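Local coordinates for bifunctional protein PutA (Bdellovibrio bacteriovorus, PDB 5UR2) that probably oxidises L-proline to L-glutamate in two steps, pairing an FAD-dependent proline dehydrogenase with an NAD-dependent L-glutamate gamma-semialdehyde dehydrogenase of the aldehyde dehydrogenase family, at residues 565-568 with 569-573; 596-599 with 600-604. One frame throughout, in Å; residues are numbered along the deposited sequence.

Contact 1 of 2, residues 565-568 with 569-573; sequences ADIM and TRDRF
Ile567 and Arg570, one turn apart near the end of helix 554-570, send their side chains out side by side and pointing the same way. Arg570 can be followed outward atom by atom. Its CB rests 3.6 Å from Ile567 O. CG then leaves anti to the backbone N (chi1 179°), and a bend about the CG-CD bond (chi3 75°) turns the chain back toward Ile567 and Asp571, with Ile567 CG2 over one face of the guanidinium, 3.8 Å from Arg570 NH2. In the plane of that group, at its edge, lies the carboxylate of the next residue, in a salt bridge gripped side-on by two hydrogen bonds: Arg570 NE reaches Asp571 OD1 at 2.8 Å, almost straight (176°), and Arg570 NH2 reaches Asp571 OD2 at 3.0 Å. The carboxylate itself is tilted, so OD1 is met from above its plane. Arg570 NH1 forms a further salt bridge with Glu683 of helix 671-684, and the two acids together should fix the guanidinium's rotation.

Further back, Ala565 O takes two donors, Thr569 N at 2.9 Å and Thr569 OG1 at 2.8 Å, arriving from opposite faces of the carbonyl plane. Asp571 N still bonds to Ile567 O at 2.9 Å, yet Asp571 is the first residue to leave helical angles. It also occupies the N-cap position of helix 572-583, without a side-chain capping bond; its carboxylate goes to Arg570. This is a tight helix-to-helix junction, one residue long, in the aldehyde dehydrogenase part of the protein, with a threonine hydroxyl returned to the i-4 carbonyl just before the break.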
ATOM      1  N   ALA B 565     -17.885  10.160 -14.424  1.00 18.80           N
ATOM      2  CA  ALA B 565     -18.721   9.044 -13.981  1.00 15.43           C
ATOM      3  C   ALA B 565     -20.188   9.445 -13.861  1.00 20.13           C
ATOM      4  O   ALA B 565     -21.083   8.658 -14.203  1.00 21.33           O
ATOM      5  CB  ALA B 565     -18.219   8.514 -12.634  1.00 16.40           C
ATOM      6  N   ASP B 566     -20.460  10.661 -13.374  1.00 15.24           N
ATOM      7  CA  ASP B 566     -21.842  11.114 -13.268  1.00 15.89           C
ATOM      8  C   ASP B 566     -22.472  11.278 -14.635  1.00 20.13           C
ATOM      9  O   ASP B 566     -23.633  10.914 -14.830  1.00 24.26           O
ATOM     10  CB  ASP B 566     -21.920  12.436 -12.512  1.00 20.43           C
ATOM     11  CG  ASP B 566     -21.466  12.307 -11.072  1.00 22.26           C
ATOM     12  OD1 ASP B 566     -21.532  11.200 -10.509  1.00 30.81           O
ATOM     13  OD2 ASP B 566     -21.015  13.310 -10.519  1.00 20.60           O
ATOM     14  N   ILE B 567     -21.713  11.808 -15.596  1.00 23.78           N
ATOM     15  CA  ILE B 567     -22.241  11.953 -16.947  1.00 24.67           C
ATOM     16  C   ILE B 567     -22.516  10.583 -17.557  1.00 22.30           C
ATOM     17  O   ILE B 567     -23.571  10.364 -18.166  1.00 20.98           O
ATOM     18  CB  ILE B 567     -21.274  12.794 -17.791  1.00 24.94           C
ATOM     19  CG1 ILE B 567     -21.332  14.251 -17.322  1.00 23.60           C
ATOM     20  CG2 ILE B 567     -21.546  12.620 -19.291  1.00 21.65           C
ATOM     21  CD1 ILE B 567     -20.155  15.081 -17.789  1.00 14.92           C
ATOM     22  N   MET B 568     -21.596   9.628 -17.360  1.00 19.38           N
ATOM     23  CA  MET B 568     -21.848   8.259 -17.800  1.00 19.13           C
ATOM     24  C   MET B 568     -23.123   7.708 -17.167  1.00 21.62           C
ATOM     25  O   MET B 568     -23.912   7.024 -17.834  1.00 16.40           O
ATOM     26  CB  MET B 568     -20.679   7.346 -17.447  1.00 16.20           C
ATOM     27  CG  MET B 568     -19.403   7.513 -18.260  1.00 19.72           C
ATOM     28  SD  MET B 568     -18.119   6.431 -17.517  1.00 23.34           S
ATOM     29  CE  MET B 568     -16.770   6.700 -18.681  1.00 21.85           C
ATOM     30  N   THR B 569     -23.334   7.988 -15.875  1.00 18.18           N
ATOM     31  CA  THR B 569     -24.540   7.513 -15.205  1.00 18.23           C
ATOM     32  C   THR B 569     -25.795   8.121 -15.831  1.00 19.76           C
ATOM     33  O   THR B 569     -26.784   7.422 -16.072  1.00 21.89           O
ATOM     34  CB  THR B 569     -24.448   7.835 -13.711  1.00 22.18           C
ATOM     35  OG1 THR B 569     -23.251   7.263 -13.166  1.00 25.12           O
ATOM     36  CG2 THR B 569     -25.669   7.311 -12.947  1.00 19.70           C
ATOM     37  N   ARG B 570     -25.761   9.423 -16.123  1.00 20.03           N
ATOM     38  CA  ARG B 570     -26.901  10.085 -16.748  1.00 19.65           C
ATOM     39  C   ARG B 570     -27.185   9.522 -18.143  1.00 23.70           C
ATOM     40  O   ARG B 570     -28.348   9.371 -18.535  1.00 22.27           O
ATOM     41  CB  ARG B 570     -26.628  11.586 -16.816  1.00 23.25           C
ATOM     42  CG  ARG B 570     -27.724  12.419 -17.479  1.00 25.22           C
ATOM     43  CD  ARG B 570     -27.141  13.783 -17.880  1.00 19.84           C
ATOM     44  NE  ARG B 570     -26.282  13.682 -19.066  1.00 23.56           N
ATOM     45  CZ  ARG B 570     -25.378  14.595 -19.418  1.00 23.55           C
ATOM     46  NH1 ARG B 570     -25.191  15.667 -18.661  1.00 27.47           N
ATOM     47  NH2 ARG B 570     -24.663  14.443 -20.525  1.00 18.57           N
ATOM     48  N   ASP B 571     -26.144   9.230 -18.926  1.00 18.04           N
ATOM     49  CA  ASP B 571     -26.349   8.824 -20.312  1.00 17.90           C
ATOM     50  C   ASP B 571     -26.331   7.302 -20.482  1.00 24.88           C
ATOM     51  O   ASP B 571     -26.080   6.802 -21.585  1.00 28.94           O
ATOM     52  CB  ASP B 571     -25.312   9.500 -21.206  1.00 22.42           C
ATOM     53  CG  ASP B 571     -25.541  11.019 -21.309  1.00 25.94           C
ATOM     54  OD1 ASP B 571     -26.571  11.481 -20.804  1.00 23.06           O
ATOM     55  OD2 ASP B 571     -24.705  11.756 -21.880  1.00 25.11           O
ATOM     56  N   ARG B 572     -26.638   6.562 -19.413  1.00 21.28           N
ATOM     57  CA  ARG B 572     -26.449   5.117 -19.403  1.00 28.04           C
ATOM     58  C   ARG B 572     -27.069   4.434 -20.619  1.00 27.66           C
ATOM     59  O   ARG B 572     -26.401   3.654 -21.304  1.00 22.37           O
ATOM     60  CB  ARG B 572     -27.019   4.524 -18.117  1.00 26.66           C
ATOM     61  CG  ARG B 572     -26.498   3.131 -17.879  1.00 35.96           C
ATOM     62  CD  ARG B 572     -27.282   2.428 -16.818  1.00 38.17           C
ATOM     63  NE  ARG B 572     -26.606   1.228 -16.340  1.00 36.63           N
ATOM     64  CZ  ARG B 572     -26.018   1.128 -15.152  1.00 35.79           C
ATOM     65  NH1 ARG B 572     -26.007   2.165 -14.320  1.00 35.21           N
ATOM     66  NH2 ARG B 572     -25.451  -0.012 -14.791  1.00 31.58           N
ATOM     67  N   PHE B 573     -28.341   4.723 -20.911  1.00 15.17           N
ATOM     68  CA  PHE B 573     -29.025   4.010 -21.985  1.00 22.31           C
ATOM     69  C   PHE B 573     -28.455   4.369 -23.353  1.00 23.18           C
ATOM     70  O   PHE B 573     -28.337   3.501 -24.232  1.00 20.81           O
ATOM     71  CB  PHE B 573     -30.529   4.296 -21.925  1.00 27.99           C
ATOM     72  CG  PHE B 573     -31.195   3.648 -20.752  1.00 26.61           C
ATOM     73  CD1 PHE B 573     -31.575   2.321 -20.810  1.00 20.40           C
ATOM     74  CD2 PHE B 573     -31.376   4.343 -19.572  1.00 25.78           C
ATOM     75  CE1 PHE B 573     -32.151   1.706 -19.720  1.00 18.52           C
ATOM     76  CE2 PHE B 573     -31.962   3.737 -18.477  1.00 29.66           C
ATOM     77  CZ  PHE B 573     -32.349   2.415 -18.548  1.00 22.84           C
TER

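Contact 2 of 2, residues 596-599 with 600-604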
ATOM      1  N   GLU B 596     -18.751  -1.050 -15.414  1.00 17.03           N
ATOM      2  CA  GLU B 596     -17.313  -1.163 -15.205  1.00 16.48           C
ATOM      3  C   GLU B 596     -16.612   0.164 -15.489  1.00 17.14           C
ATOM      4  O   GLU B 596     -15.699   0.551 -14.748  1.00 15.16           O
ATOM      5  CB  GLU B 596     -16.744  -2.296 -16.069  1.00 15.90           C
ATOM      6  CG  GLU B 596     -15.265  -2.646 -15.788  1.00 26.25           C
ATOM      7  CD  GLU B 596     -14.731  -3.806 -16.644  1.00 31.83           C
ATOM      8  OE1 GLU B 596     -13.604  -3.703 -17.143  1.00 41.66           O
ATOM      9  OE2 GLU B 596     -15.415  -4.827 -16.806  1.00 36.36           O
ATOM     10  N   ALA B 597     -17.045   0.892 -16.537  1.00 17.43           N
ATOM     11  CA  ALA B 597     -16.418   2.177 -16.850  1.00 16.04           C
ATOM     12  C   ALA B 597     -16.624   3.170 -15.722  1.00 17.12           C
ATOM     13  O   ALA B 597     -15.690   3.874 -15.323  1.00 16.26           O
ATOM     14  CB  ALA B 597     -16.966   2.760 -18.162  1.00 15.17           C
ATOM     15  N   ILE B 598     -17.842   3.234 -15.196  1.00 16.79           N
ATOM     16  CA  ILE B 598     -18.112   4.088 -14.045  1.00 21.51           C
ATOM     17  C   ILE B 598     -17.260   3.656 -12.858  1.00 18.82           C
ATOM     18  O   ILE B 598     -16.686   4.490 -12.146  1.00 15.95           O
ATOM     19  CB  ILE B 598     -19.614   4.044 -13.725  1.00 13.54           C
ATOM     20  CG1 ILE B 598     -20.377   4.721 -14.857  1.00 13.26           C
ATOM     21  CG2 ILE B 598     -19.943   4.689 -12.335  1.00 12.99           C
ATOM     22  CD1 ILE B 598     -21.882   4.408 -14.862  1.00 24.46           C
ATOM     23  N   ASP B 599     -17.139   2.345 -12.655  1.00 13.93           N
ATOM     24  CA  ASP B 599     -16.363   1.823 -11.536  1.00 16.12           C
ATOM     25  C   ASP B 599     -14.901   2.244 -11.622  1.00 15.00           C
ATOM     26  O   ASP B 599     -14.304   2.607 -10.606  1.00 21.64           O
ATOM     27  CB  ASP B 599     -16.470   0.292 -11.471  1.00 12.88           C
ATOM     28  CG  ASP B 599     -17.816  -0.196 -10.937  1.00 17.29           C
ATOM     29  OD1 ASP B 599     -18.584   0.624 -10.359  1.00 20.64           O
ATOM     30  OD2 ASP B 599     -18.092  -1.425 -11.067  1.00 12.98           O
ATOM     31  N   PHE B 600     -14.298   2.158 -12.818  1.00 20.23           N
ATOM     32  CA  PHE B 600     -12.906   2.593 -12.991  1.00 21.26           C
ATOM     33  C   PHE B 600     -12.740   4.056 -12.591  1.00 19.27           C
ATOM     34  O   PHE B 600     -11.815   4.414 -11.845  1.00 16.36           O
ATOM     35  CB  PHE B 600     -12.457   2.383 -14.447  1.00 14.38           C
ATOM     36  CG  PHE B 600     -12.040   0.963 -14.780  1.00 14.34           C
ATOM     37  CD1 PHE B 600     -11.224   0.231 -13.916  1.00 14.21           C
ATOM     38  CD2 PHE B 600     -12.442   0.376 -15.974  1.00 16.69           C
ATOM     39  CE1 PHE B 600     -10.828  -1.072 -14.222  1.00 14.72           C
ATOM     40  CE2 PHE B 600     -12.054  -0.945 -16.304  1.00 13.68           C
ATOM     41  CZ  PHE B 600     -11.247  -1.662 -15.415  1.00 22.65           C
ATOM     42  N   CYS B 601     -13.636   4.914 -13.087  1.00 15.99           N
ATOM     43  CA  CYS B 601     -13.643   6.326 -12.730  1.00 17.24           C
ATOM     44  C   CYS B 601     -13.629   6.516 -11.222  1.00 19.96           C
ATOM     45  O   CYS B 601     -12.758   7.199 -10.665  1.00 13.61           O
ATOM     46  CB  CYS B 601     -14.883   7.001 -13.315  1.00 14.39           C
ATOM     47  SG  CYS B 601     -14.864   7.220 -15.088  1.00 20.88           S
ATOM     48  N   ARG B 602     -14.613   5.928 -10.544  1.00 17.76           N
ATOM     49  CA  ARG B 602     -14.737   6.181  -9.113  1.00 19.27           C
ATOM     50  C   ARG B 602     -13.589   5.550  -8.337  1.00 15.70           C
ATOM     51  O   ARG B 602     -13.080   6.150  -7.387  1.00 16.98           O
ATOM     52  CB  ARG B 602     -16.087   5.667  -8.605  1.00 17.33           C
ATOM     53  CG  ARG B 602     -17.245   6.288  -9.348  1.00 15.80           C
ATOM     54  CD  ARG B 602     -18.367   6.564  -8.386  1.00 16.49           C
ATOM     55  NE  ARG B 602     -19.586   6.973  -9.071  1.00 15.53           N
ATOM     56  CZ  ARG B 602     -19.863   8.216  -9.449  1.00 20.85           C
ATOM     57  NH1 ARG B 602     -18.994   9.202  -9.246  1.00 20.92           N
ATOM     58  NH2 ARG B 602     -21.023   8.474 -10.041  1.00 19.15           N
ATOM     59  N   TYR B 603     -13.156   4.349  -8.737  1.00 16.49           N
ATOM     60  CA  TYR B 603     -12.090   3.668  -8.005  1.00 18.54           C
ATOM     61  C   TYR B 603     -10.758   4.397  -8.155  1.00 18.49           C
ATOM     62  O   TYR B 603     -10.045   4.616  -7.169  1.00 21.08           O
ATOM     63  CB  TYR B 603     -11.974   2.229  -8.481  1.00 15.89           C
ATOM     64  CG  TYR B 603     -10.963   1.379  -7.737  1.00 19.43           C
ATOM     65  CD1 TYR B 603     -11.343   0.624  -6.626  1.00 16.50           C
ATOM     66  CD2 TYR B 603      -9.635   1.302  -8.163  1.00 12.98           C
ATOM     67  CE1 TYR B 603     -10.413  -0.196  -5.942  1.00 14.59           C
ATOM     68  CE2 TYR B 603      -8.707   0.505  -7.494  1.00 19.57           C
ATOM     69  CZ  TYR B 603      -9.098  -0.245  -6.387  1.00 19.55           C
ATOM     70  OH  TYR B 603      -8.179  -1.034  -5.737  1.00 18.05           O
ATOM     71  N   TYR B 604     -10.394   4.785  -9.378  1.00 18.86           N
ATOM     72  CA  TYR B 604      -9.109   5.460  -9.512  1.00 17.28           C
ATOM     73  C   TYR B 604      -9.180   6.851  -8.903  1.00 16.69           C
ATOM     74  O   TYR B 604      -8.185   7.326  -8.348  1.00 16.97           O
ATOM     75  CB  TYR B 604      -8.660   5.501 -10.982  1.00 16.58           C
ATOM     76  CG  TYR B 604      -8.418   4.105 -11.541  1.00 17.73           C
ATOM     77  CD1 TYR B 604      -7.825   3.116 -10.755  1.00 14.78           C
ATOM     78  CD2 TYR B 604      -8.833   3.763 -12.828  1.00 21.16           C
ATOM     79  CE1 TYR B 604      -7.609   1.833 -11.241  1.00 15.60           C
ATOM     80  CE2 TYR B 604      -8.643   2.475 -13.330  1.00 16.98           C
ATOM     81  CZ  TYR B 604      -8.032   1.511 -12.524  1.00 18.79           C
ATOM     82  OH  TYR B 604      -7.836   0.238 -13.002  1.00 20.04           O
TER
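From Glu596 to Tyr603 the backbone is regular alpha-helix, each carbonyl of Glu596, Ala597, Ile598 and Asp599 accepting the N-H four residues on, as in the 2.9 Å bond from Phe600 N to Glu596 O. Among the side chains, Glu596 and Phe600 run alongside each other in the same direction. The Glu596 chain is extended, with CG anti to the backbone N (chi1 -172°), which lays it alongside the Phe600 ring: CG lies 3.7 Å from Phe600 CE2, and further out Glu596 OE1 comes to 3.3 Å from the same CE2. Carboxylate and ring planes stand 79° apart, nearly perpendicular. Nearer the backbone, Phe600 CD2 lies 3.5 Å from Glu596 O.

On another side of the helix, Ile598 CG2 approaches Arg602 NE at 4.0 Å, while Arg602 CG packs 3.4 Å from Ile598 O; the bend at chi2 (-141°) then carries the guanidinium outward to a salt bridge with Asp566 of helix 554-570. The buried carboxylate of Asp599 is satisfied at both oxygens, by the backbone N of Glu468 and the side-chain amide of Asn467.

This part of helix 587-611 is enclosed on several sides. Ile598, Cys601 and Arg602 lie on helix 554-570, Glu596, Cys601 and Tyr604 meet helix 646-657, and Phe600 packs on Val938 of a loop, its side chain about 8 Å from that of Glu746, a probable active-site residue.

Contact 1 and contact 2 follow in series along the chain, both in the aldehyde dehydrogenase part of the protein, with centres 12 Å apart and on the same side of the chain's centre. Contact 1 spans the junction of helices 554-570 and 572-583; contact 2 lies on the next helix, 587-611, which comes back against the first. The two meet directly. Asp566 OD1 takes Arg602 NH2 in a 2.8 Å salt bridge, while Ile598 packs on Met568 and Thr569. A charged pair and side-chain packing around Ile598 thus join a junction away from the active site to a helix whose Phe600 and Glu596 side chains lie about 8 and 10 Å from those of the probable active-site residues Glu746 and Cys780, respectively.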